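Local coordinates for protein Blo t 1 allergen (Blomia tropicalis, PDB 5JT8) that is a mite allergen and probably acts as a papain-like cysteine protease, with limited antibody cross-reactivity to Der p 1, at residues A123-R129 with E147-I152; S235-V240 with N325-T329. The contacts are given in a common frame with arbitrary orientation. Residues are numbered along the deposited sequence.

Interaction 1. Residues A123-R129 with E147-I152; sequences ARLTRIR and ESLYSI. With NO3 (nitrate ion), chain I.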
ATOM      1  N   ALA A 123      12.453  11.872  -9.625  1.00 36.74           N
ATOM      2  CA  ALA A 123      11.250  12.116 -10.383  1.00 36.78           C
ATOM      3  C   ALA A 123      10.275  12.829  -9.479  1.00 39.52           C
ATOM      4  O   ALA A 123      10.380  12.750  -8.249  1.00 35.29           O
ATOM      5  CB  ALA A 123      10.654  10.797 -10.905  1.00 39.67           C
ATOM      6  N   ARG A 124       9.342  13.552 -10.081  1.00 36.31           N
ATOM      7  CA  ARG A 124       8.312  14.195  -9.297  1.00 45.97           C
ATOM      8  C   ARG A 124       7.213  13.172  -9.195  1.00 39.46           C
ATOM      9  O   ARG A 124       6.468  12.988 -10.139  1.00 38.37           O
ATOM     10  CB  ARG A 124       7.818  15.497  -9.944  1.00 56.10           C
ATOM     11  CG  ARG A 124       8.078  16.740  -9.088  1.00 70.63           C
ATOM     12  CD  ARG A 124       7.353  17.993  -9.606  1.00 79.67           C
ATOM     13  NE  ARG A 124       7.176  17.983 -11.056  1.00 83.69           N
ATOM     14  CZ  ARG A 124       5.996  18.082 -11.666  1.00 86.70           C
ATOM     15  NH1 ARG A 124       4.886  18.211 -10.949  1.00 89.53           N
ATOM     16  NH2 ARG A 124       5.925  18.057 -12.996  1.00 82.47           N
ATOM     17  N   LEU A 125       7.158  12.458  -8.077  1.00 35.42           N
ATOM     18  CA  LEU A 125       6.119  11.455  -7.889  1.00 34.74           C
ATOM     19  C   LEU A 125       4.851  12.171  -7.511  1.00 33.69           C
ATOM     20  O   LEU A 125       4.895  13.336  -7.109  1.00 37.19           O
ATOM     21  CB  LEU A 125       6.515  10.443  -6.823  1.00 29.44           C
ATOM     22  CG  LEU A 125       7.745   9.647  -7.245  1.00 34.25           C
ATOM     23  CD1 LEU A 125       8.064   8.582  -6.199  1.00 35.61           C
ATOM     24  CD2 LEU A 125       7.519   9.035  -8.626  1.00 31.56           C
ATOM     25  N   THR A 126       3.716  11.497  -7.652  1.00 30.46           N
ATOM     26  CA  THR A 126       2.449  12.163  -7.384  1.00 37.01           C
ATOM     27  C   THR A 126       2.208  12.223  -5.882  1.00 36.33           C
ATOM     28  O   THR A 126       2.843  11.506  -5.101  1.00 30.30           O
ATOM     29  CB  THR A 126       1.269  11.462  -8.096  1.00 37.45           C
ATOM     30  OG1 THR A 126       1.156  10.116  -7.626  1.00 33.21           O
ATOM     31  CG2 THR A 126       1.488  11.460  -9.616  1.00 34.40           C
ATOM     32  N   ARG A 127       1.294  13.092  -5.483  1.00 33.88           N
ATOM     33  CA  ARG A 127       1.018  13.313  -4.073  1.00 34.80           C
ATOM     34  C   ARG A 127       0.451  12.085  -3.390  1.00 34.59           C
ATOM     35  O   ARG A 127      -0.154  11.226  -4.028  1.00 33.98           O
ATOM     36  CB  ARG A 127       0.057  14.496  -3.901  1.00 34.83           C
ATOM     37  CG  ARG A 127       0.661  15.834  -4.302  1.00 42.31           C
ATOM     38  CD  ARG A 127      -0.182  16.991  -3.783  1.00 56.36           C
ATOM     39  NE  ARG A 127       0.629  18.026  -3.133  1.00 68.85           N
ATOM     40  CZ  ARG A 127       1.164  17.914  -1.916  1.00 70.87           C
ATOM     41  NH1 ARG A 127       0.996  16.801  -1.203  1.00 67.93           N
ATOM     42  NH2 ARG A 127       1.881  18.911  -1.415  1.00 71.15           N
ATOM     43  N   ILE A 128       0.647  12.021  -2.081  1.00 38.67           N
ATOM     44  CA  ILE A 128       0.204  10.893  -1.281  1.00 34.30           C
ATOM     45  C   ILE A 128      -1.324  10.835  -1.253  1.00 30.15           C
ATOM     46  O   ILE A 128      -1.985  11.855  -1.071  1.00 39.05           O
ATOM     47  CB  ILE A 128       0.789  10.988   0.150  1.00 33.68           C
ATOM     48  CG1 ILE A 128       2.284  10.621   0.132  1.00 29.11           C
ATOM     49  CG2 ILE A 128       0.020  10.122   1.128  1.00 29.84           C
ATOM     50  CD1 ILE A 128       2.553   9.143  -0.062  1.00 30.16           C
ATOM     51  N   ARG A 129      -1.878   9.640  -1.450  1.00 30.56           N
ATOM     52  CA  ARG A 129      -3.333   9.457  -1.474  1.00 30.15           C
ATOM     53  C   ARG A 129      -3.834   8.873  -0.164  1.00 30.45           C
ATOM     54  O   ARG A 129      -3.043   8.436   0.675  1.00 37.08           O
ATOM     55  CB  ARG A 129      -3.746   8.542  -2.627  1.00 30.61           C
ATOM     56  CG  ARG A 129      -3.017   8.777  -3.945  1.00 33.97           C
ATOM     57  CD  ARG A 129      -3.181  10.213  -4.470  1.00 37.14           C
ATOM     58  NE  ARG A 129      -2.718  10.340  -5.858  1.00 38.11           N
ATOM     59  CZ  ARG A 129      -2.563  11.498  -6.499  1.00 39.83           C
ATOM     60  NH1 ARG A 129      -2.825  12.646  -5.885  1.00 34.07           N
ATOM     61  NH2 ARG A 129      -2.147  11.509  -7.759  1.00 43.30           N
ATOM     62  N   GLU A 147       1.224   5.819 -12.118  1.00 26.10           N
ATOM     63  CA  GLU A 147       1.442   7.254 -12.103  1.00 24.67           C
ATOM     64  C   GLU A 147       2.947   7.573 -12.037  1.00 24.24           C
ATOM     65  O   GLU A 147       3.416   8.462 -12.739  1.00 24.78           O
ATOM     66  CB  GLU A 147       0.674   7.904 -10.937  1.00 27.75           C
ATOM     67  CG  GLU A 147      -0.852   7.792 -11.066  1.00 32.69           C
ATOM     68  CD  GLU A 147      -1.613   8.372  -9.875  1.00 33.57           C
ATOM     69  OE1 GLU A 147      -0.980   8.872  -8.919  1.00 34.78           O
ATOM     70  OE2 GLU A 147      -2.859   8.334  -9.893  1.00 27.97           O
ATOM     71  N   SER A 148       3.698   6.824 -11.232  1.00 23.41           N
ATOM     72  CA  SER A 148       5.153   6.995 -11.150  1.00 29.30           C
ATOM     73  C   SER A 148       5.828   6.835 -12.503  1.00 27.06           C
ATOM     74  O   SER A 148       6.695   7.619 -12.887  1.00 23.56           O
ATOM     75  CB  SER A 148       5.764   5.977 -10.176  1.00 26.60           C
ATOM     76  OG  SER A 148       5.277   6.207  -8.879  1.00 33.34           O
ATOM     77  N   LEU A 149       5.438   5.785 -13.213  1.00 23.74           N
ATOM     78  CA  LEU A 149       6.012   5.516 -14.526  1.00 25.36           C
ATOM     79  C   LEU A 149       5.717   6.636 -15.518  1.00 25.22           C
ATOM     80  O   LEU A 149       6.586   6.977 -16.316  1.00 29.92           O
ATOM     81  CB  LEU A 149       5.505   4.175 -15.064  1.00 21.16           C
ATOM     82  CG  LEU A 149       5.993   2.968 -14.266  1.00 23.19           C
ATOM     83  CD1 LEU A 149       5.465   1.636 -14.843  1.00 21.97           C
ATOM     84  CD2 LEU A 149       7.517   2.951 -14.203  1.00 27.76           C
ATOM     85  N   TYR A 150       4.509   7.219 -15.478  1.00 26.18           N
ATOM     86  CA  TYR A 150       4.204   8.330 -16.390  1.00 26.08           C
ATOM     87  C   TYR A 150       5.056   9.539 -16.052  1.00 26.41           C
ATOM     88  O   TYR A 150       5.466  10.296 -16.938  1.00 30.21           O
ATOM     89  CB  TYR A 150       2.707   8.698 -16.366  1.00 33.10           C
ATOM     90  CG  TYR A 150       1.918   7.810 -17.297  1.00 35.73           C
ATOM     91  CD1 TYR A 150       1.745   8.152 -18.636  1.00 40.12           C
ATOM     92  CD2 TYR A 150       1.400   6.609 -16.856  1.00 24.84           C
ATOM     93  CE1 TYR A 150       1.056   7.321 -19.504  1.00 37.19           C
ATOM     94  CE2 TYR A 150       0.704   5.770 -17.709  1.00 30.33           C
ATOM     95  CZ  TYR A 150       0.537   6.129 -19.032  1.00 36.71           C
ATOM     96  OH  TYR A 150      -0.153   5.294 -19.885  1.00 37.47           O
ATOM     97  N   SER A 151       5.349   9.720 -14.774  1.00 27.08           N
ATOM     98  CA  SER A 151       6.207  10.843 -14.376  1.00 28.59           C
ATOM     99  C   SER A 151       7.644  10.546 -14.830  1.00 26.29           C
ATOM    100  O   SER A 151       8.299  11.365 -15.469  1.00 32.04           O
ATOM    101  CB  SER A 151       6.147  11.065 -12.860  1.00 32.18           C
ATOM    102  OG  SER A 151       6.877  12.226 -12.488  1.00 35.56           O
ATOM    103  N   ILE A 152       8.106   9.342 -14.518  1.00 27.77           N
ATOM    104  CA  ILE A 152       9.465   8.942 -14.836  1.00 29.16           C
ATOM    105  C   ILE A 152       9.755   8.948 -16.356  1.00 34.13           C
ATOM    106  O   ILE A 152      10.747   9.524 -16.801  1.00 34.17           O
ATOM    107  CB  ILE A 152       9.758   7.558 -14.253  1.00 29.84           C
ATOM    108  CG1 ILE A 152       9.720   7.622 -12.719  1.00 22.95           C
ATOM    109  CG2 ILE A 152      11.112   7.076 -14.722  1.00 29.26           C
ATOM    110  CD1 ILE A 152       9.759   6.250 -12.043  1.00 22.01           C
TER
HETATM  111  N   NO3 I 406      -1.005  14.433  -8.498  1.00 79.36           N
HETATM  112  O1  NO3 I 406       0.037  14.857  -7.917  1.00 70.31           O
HETATM  113  O2  NO3 I 406      -0.953  14.060  -9.709  1.00 79.04           O
HETATM  114  O3  NO3 I 406      -2.106  14.385  -7.871  1.00 86.10           O
HETATM  115  O   HOH W   1       9.747  13.552 -13.048  1.00 49.98           O
HETATM  116  O   HOH W   2       3.672   9.071  -8.399  1.00 39.47           O
HETATM  117  O   HOH W   3      -0.892   7.665  -6.558  1.00 36.45           O

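Interaction 2. Residues S235-V240 with N325-T329; sequences SSDEDV and NNYVT. Unlike the reference sequence in segment 325-329: Tyr327 (reference Phe).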
ATOM      1  N   SER A 235      11.689 -12.957  -2.868  1.00 31.04           N
ATOM      2  CA  SER A 235      12.812 -12.424  -3.628  1.00 30.15           C
ATOM      3  C   SER A 235      13.851 -11.819  -2.695  1.00 34.68           C
ATOM      4  O   SER A 235      13.531 -11.339  -1.598  1.00 28.75           O
ATOM      5  CB  SER A 235      12.333 -11.382  -4.638  1.00 28.03           C
ATOM      6  OG  SER A 235      11.846 -12.033  -5.797  1.00 29.14           O
ATOM      7  N   SER A 236      15.103 -11.875  -3.119  1.00 34.37           N
ATOM      8  CA  SER A 236      16.176 -11.239  -2.384  1.00 30.72           C
ATOM      9  C   SER A 236      16.009  -9.723  -2.425  1.00 28.33           C
ATOM     10  O   SER A 236      15.397  -9.183  -3.353  1.00 21.78           O
ATOM     11  CB  SER A 236      17.521 -11.625  -2.979  1.00 25.94           C
ATOM     12  OG  SER A 236      17.549 -11.200  -4.320  1.00 28.23           O
ATOM     13  N   ASP A 237      16.575  -9.044  -1.432  1.00 23.95           N
ATOM     14  CA  ASP A 237      16.567  -7.583  -1.400  1.00 23.73           C
ATOM     15  C   ASP A 237      17.191  -7.034  -2.681  1.00 22.24           C
ATOM     16  O   ASP A 237      16.700  -6.086  -3.284  1.00 23.13           O
ATOM     17  CB  ASP A 237      17.347  -7.063  -0.172  1.00 23.88           C
ATOM     18  CG  ASP A 237      16.603  -7.279   1.146  1.00 34.70           C
ATOM     19  OD1 ASP A 237      15.444  -7.767   1.127  1.00 29.95           O
ATOM     20  OD2 ASP A 237      17.172  -6.929   2.211  1.00 37.92           O
ATOM     21  N   GLU A 238      18.309  -7.638  -3.062  1.00 22.14           N
ATOM     22  CA  GLU A 238      19.058  -7.250  -4.247  1.00 25.54           C
ATOM     23  C   GLU A 238      18.211  -7.300  -5.538  1.00 20.68           C
ATOM     24  O   GLU A 238      18.246  -6.357  -6.336  1.00 24.99           O
ATOM     25  CB  GLU A 238      20.302  -8.146  -4.400  1.00 26.97           C
ATOM     26  CG  GLU A 238      21.367  -7.971  -3.321  1.00 45.72           C
ATOM     27  CD  GLU A 238      20.872  -8.270  -1.890  1.00 59.28           C
ATOM     28  OE1 GLU A 238      20.280  -9.359  -1.630  1.00 45.86           O
ATOM     29  OE2 GLU A 238      21.083  -7.392  -1.020  1.00 70.39           O
ATOM     30  N   ASP A 239      17.489  -8.393  -5.753  1.00 23.62           N
ATOM     31  CA  ASP A 239      16.581  -8.477  -6.904  1.00 29.63           C
ATOM     32  C   ASP A 239      15.576  -7.327  -6.862  1.00 27.66           C
ATOM     33  O   ASP A 239      15.342  -6.641  -7.860  1.00 24.68           O
ATOM     34  CB  ASP A 239      15.832  -9.825  -6.938  1.00 25.68           C
ATOM     35  CG  ASP A 239      16.683 -10.951  -7.485  1.00 29.00           C
ATOM     36  OD1 ASP A 239      17.869 -10.696  -7.720  1.00 30.15           O
ATOM     37  OD2 ASP A 239      16.185 -12.093  -7.664  1.00 26.07           O
ATOM     38  N   VAL A 240      14.992  -7.121  -5.685  1.00 31.06           N
ATOM     39  CA  VAL A 240      13.976  -6.091  -5.520  1.00 27.36           C
ATOM     40  C   VAL A 240      14.566  -4.722  -5.807  1.00 25.26           C
ATOM     41  O   VAL A 240      13.988  -3.970  -6.581  1.00 21.53           O
ATOM     42  CB  VAL A 240      13.356  -6.121  -4.114  1.00 24.51           C
ATOM     43  CG1 VAL A 240      12.402  -4.956  -3.947  1.00 19.67           C
ATOM     44  CG2 VAL A 240      12.610  -7.442  -3.920  1.00 22.04           C
ATOM     45  N   ASN A 325       9.182  -8.735   0.976  1.00 22.15           N
ATOM     46  CA  ASN A 325       9.710  -9.446  -0.191  1.00 21.51           C
ATOM     47  C   ASN A 325       8.809 -10.545  -0.773  1.00 27.99           C
ATOM     48  O   ASN A 325       9.210 -11.237  -1.707  1.00 29.28           O
ATOM     49  CB  ASN A 325      11.058 -10.101   0.153  1.00 24.57           C
ATOM     50  CG  ASN A 325      12.109  -9.105   0.592  1.00 29.25           C
ATOM     51  OD1 ASN A 325      11.962  -8.437   1.616  1.00 22.91           O
ATOM     52  ND2 ASN A 325      13.199  -9.017  -0.178  1.00 28.60           N
ATOM     53  N   ASN A 326       7.624 -10.749  -0.214  1.00 26.37           N
ATOM     54  CA  ASN A 326       6.825 -11.906  -0.611  1.00 30.22           C
ATOM     55  C   ASN A 326       6.255 -11.763  -2.020  1.00 30.41           C
ATOM     56  O   ASN A 326       6.361 -12.678  -2.830  1.00 23.90           O
ATOM     57  CB  ASN A 326       5.685 -12.151   0.391  1.00 34.72           C
ATOM     58  CG  ASN A 326       6.182 -12.679   1.736  1.00 36.56           C
ATOM     59  OD1 ASN A 326       7.355 -13.024   1.882  1.00 34.00           O
ATOM     60  ND2 ASN A 326       5.278 -12.772   2.711  1.00 27.11           N
ATOM     61  N   TYR A 327       5.672 -10.605  -2.307  1.00 27.26           N
ATOM     62  CA  TYR A 327       4.895 -10.409  -3.528  1.00 23.63           C
ATOM     63  C   TYR A 327       5.188  -9.074  -4.176  1.00 21.62           C
ATOM     64  O   TYR A 327       4.402  -8.123  -4.080  1.00 24.24           O
ATOM     65  CB  TYR A 327       3.391 -10.492  -3.242  1.00 21.10           C
ATOM     66  CG  TYR A 327       2.957 -11.754  -2.556  1.00 30.83           C
ATOM     67  CD1 TYR A 327       2.890 -12.959  -3.251  1.00 32.29           C
ATOM     68  CD2 TYR A 327       2.601 -11.747  -1.213  1.00 22.72           C
ATOM     69  CE1 TYR A 327       2.473 -14.120  -2.623  1.00 39.50           C
ATOM     70  CE2 TYR A 327       2.195 -12.902  -0.578  1.00 28.67           C
ATOM     71  CZ  TYR A 327       2.135 -14.085  -1.287  1.00 35.36           C
ATOM     72  OH  TYR A 327       1.726 -15.226  -0.655  1.00 35.64           O
ATOM     73  N   VAL A 328       6.318  -9.009  -4.855  1.00 27.12           N
ATOM     74  CA  VAL A 328       6.760  -7.781  -5.458  1.00 24.94           C
ATOM     75  C   VAL A 328       6.434  -7.799  -6.949  1.00 29.31           C
ATOM     76  O   VAL A 328       6.762  -8.766  -7.652  1.00 29.67           O
ATOM     77  CB  VAL A 328       8.253  -7.586  -5.233  1.00 26.71           C
ATOM     78  CG1 VAL A 328       8.718  -6.264  -5.824  1.00 24.64           C
ATOM     79  CG2 VAL A 328       8.554  -7.653  -3.724  1.00 28.28           C
ATOM     80  N   THR A 329       5.789  -6.734  -7.420  1.00 26.57           N
ATOM     81  CA  THR A 329       5.330  -6.668  -8.804  1.00 25.30           C
ATOM     82  C   THR A 329       5.704  -5.354  -9.436  1.00 25.28           C
ATOM     83  O   THR A 329       5.429  -4.304  -8.864  1.00 25.43           O
ATOM     84  CB  THR A 329       3.805  -6.811  -8.906  1.00 30.35           C
ATOM     85  OG1 THR A 329       3.403  -8.066  -8.359  1.00 29.00           O
ATOM     86  CG2 THR A 329       3.343  -6.702 -10.376  1.00 28.10           C
TER
HETATM   87  O   HOH W   4      13.614  -6.966   3.013  1.00 30.03           O

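Interaction 1. Residues A123-R129 with E147-I152
Glu147 OE1 gathers a hydrogen bond and the salt bridge between the extended loop 123-129 and the helix. Glu147 OE1 accepts from Thr126 OG1 at 2.8 Å and pairs with Arg129 NH2 at 3.1 Å, while water 3 donates to it. The other carboxylate oxygen is held by Leu160 N, so both are engaged. One helical turn on, Ser151 OG donates the shortest bond of the contact, 2.5 Å, to Arg124 O and accepts from water 1, which takes the amide hydrogen of Arg124. Water 2 bonds to the N and OG1 of Thr126 and, weakly, to Ser148 OG. A nitrate, probably from the crystallisation liquor, sits beside the Arg129 guanidinium, its O3 2.7 Å from Arg129 NH1, and accepts a bond from Arg127 N. Apolar packing is slight: Ala123 CB lies 3.8 Å from Ile152 CG1. Leu125 CD2 makes van der Waals contact with Ser148 OG at 3.6 Å, a hydroxyl bonded to Gly144 O. The loop runs along helix 139-154, the long central helix of the papain fold, and joins it to its surroundings: Leu125 and Ile152 touch Trp119 of helix 119-122, and Arg300 of strand 294-300 holds the carbonyls of Thr126 and Arg127.

Interaction 2. Residues S235-V240 with N325-T329
Hydrogen bonding in this contact centres on one side chain, Asn325, which reaches from its loop to the start of helix 237-247. Asn325 ND2 serves two acceptors, Ser235 O at 2.7 Å and Asp237 OD1 at 2.9 Å. The main chain of the same residue adds a third bond, Ser235 N to Asn325 O at 3.2 Å, so that backbone and side chain together bind both the amide and the carbonyl of Ser235. Around the carboxamide, water 4 donates to both Asn325 OD1 (2.6 Å) and Asp237 OD1 (2.7 Å), closing a small ring in which both ends of the amide are satisfied. The side chain of Asn320 bonds to Asn325 N and Asn326 OD1.

Apolar contact is confined to the next turn of the helix. Val240 points toward the loop and sets its CG2 4.1 Å from Val328 CG2. The same Val240 CG2 also packs against the amide, 4.1 Å from Asn325 ND2. Val328 also touches Val250 and Ile252 of strand 250-254, and Val240 meets Trp297 of strand 294-300, which places the pair between helix and sheet.

Helix capping gives the contact its character. Ser236 is the N-cap, its OG accepting from Asp239 N at 3.2 Å, and Asn325 binds the residue before the cap and the first residue after it. The result is a helix start tied by a buried asparagine to the loop leading into strand 329-332, within the strand-rich half of the papain-like fold, the R domain.

Both contacts lie within the papain-like protease fold, the centre of each about 15 Å from that of the chain, but hold separate elements; their centres lie about 21 Å apart and they do not touch. In each, an irregular segment is fastened to a helix. Interaction 1 is partly buried and follows about one and a half turns of the long central helix, relying on charge, hydroxyls and bridging waters, with an ion at its edge. Interaction 2 is more buried and smaller, relies on one asparagine, whose carboxamide bonds to a backbone carbonyl and an aspartate at a helix start, and has no salt bridge between its segments. Strand 294-300 borders both, through Arg300 and Trp297 respectively.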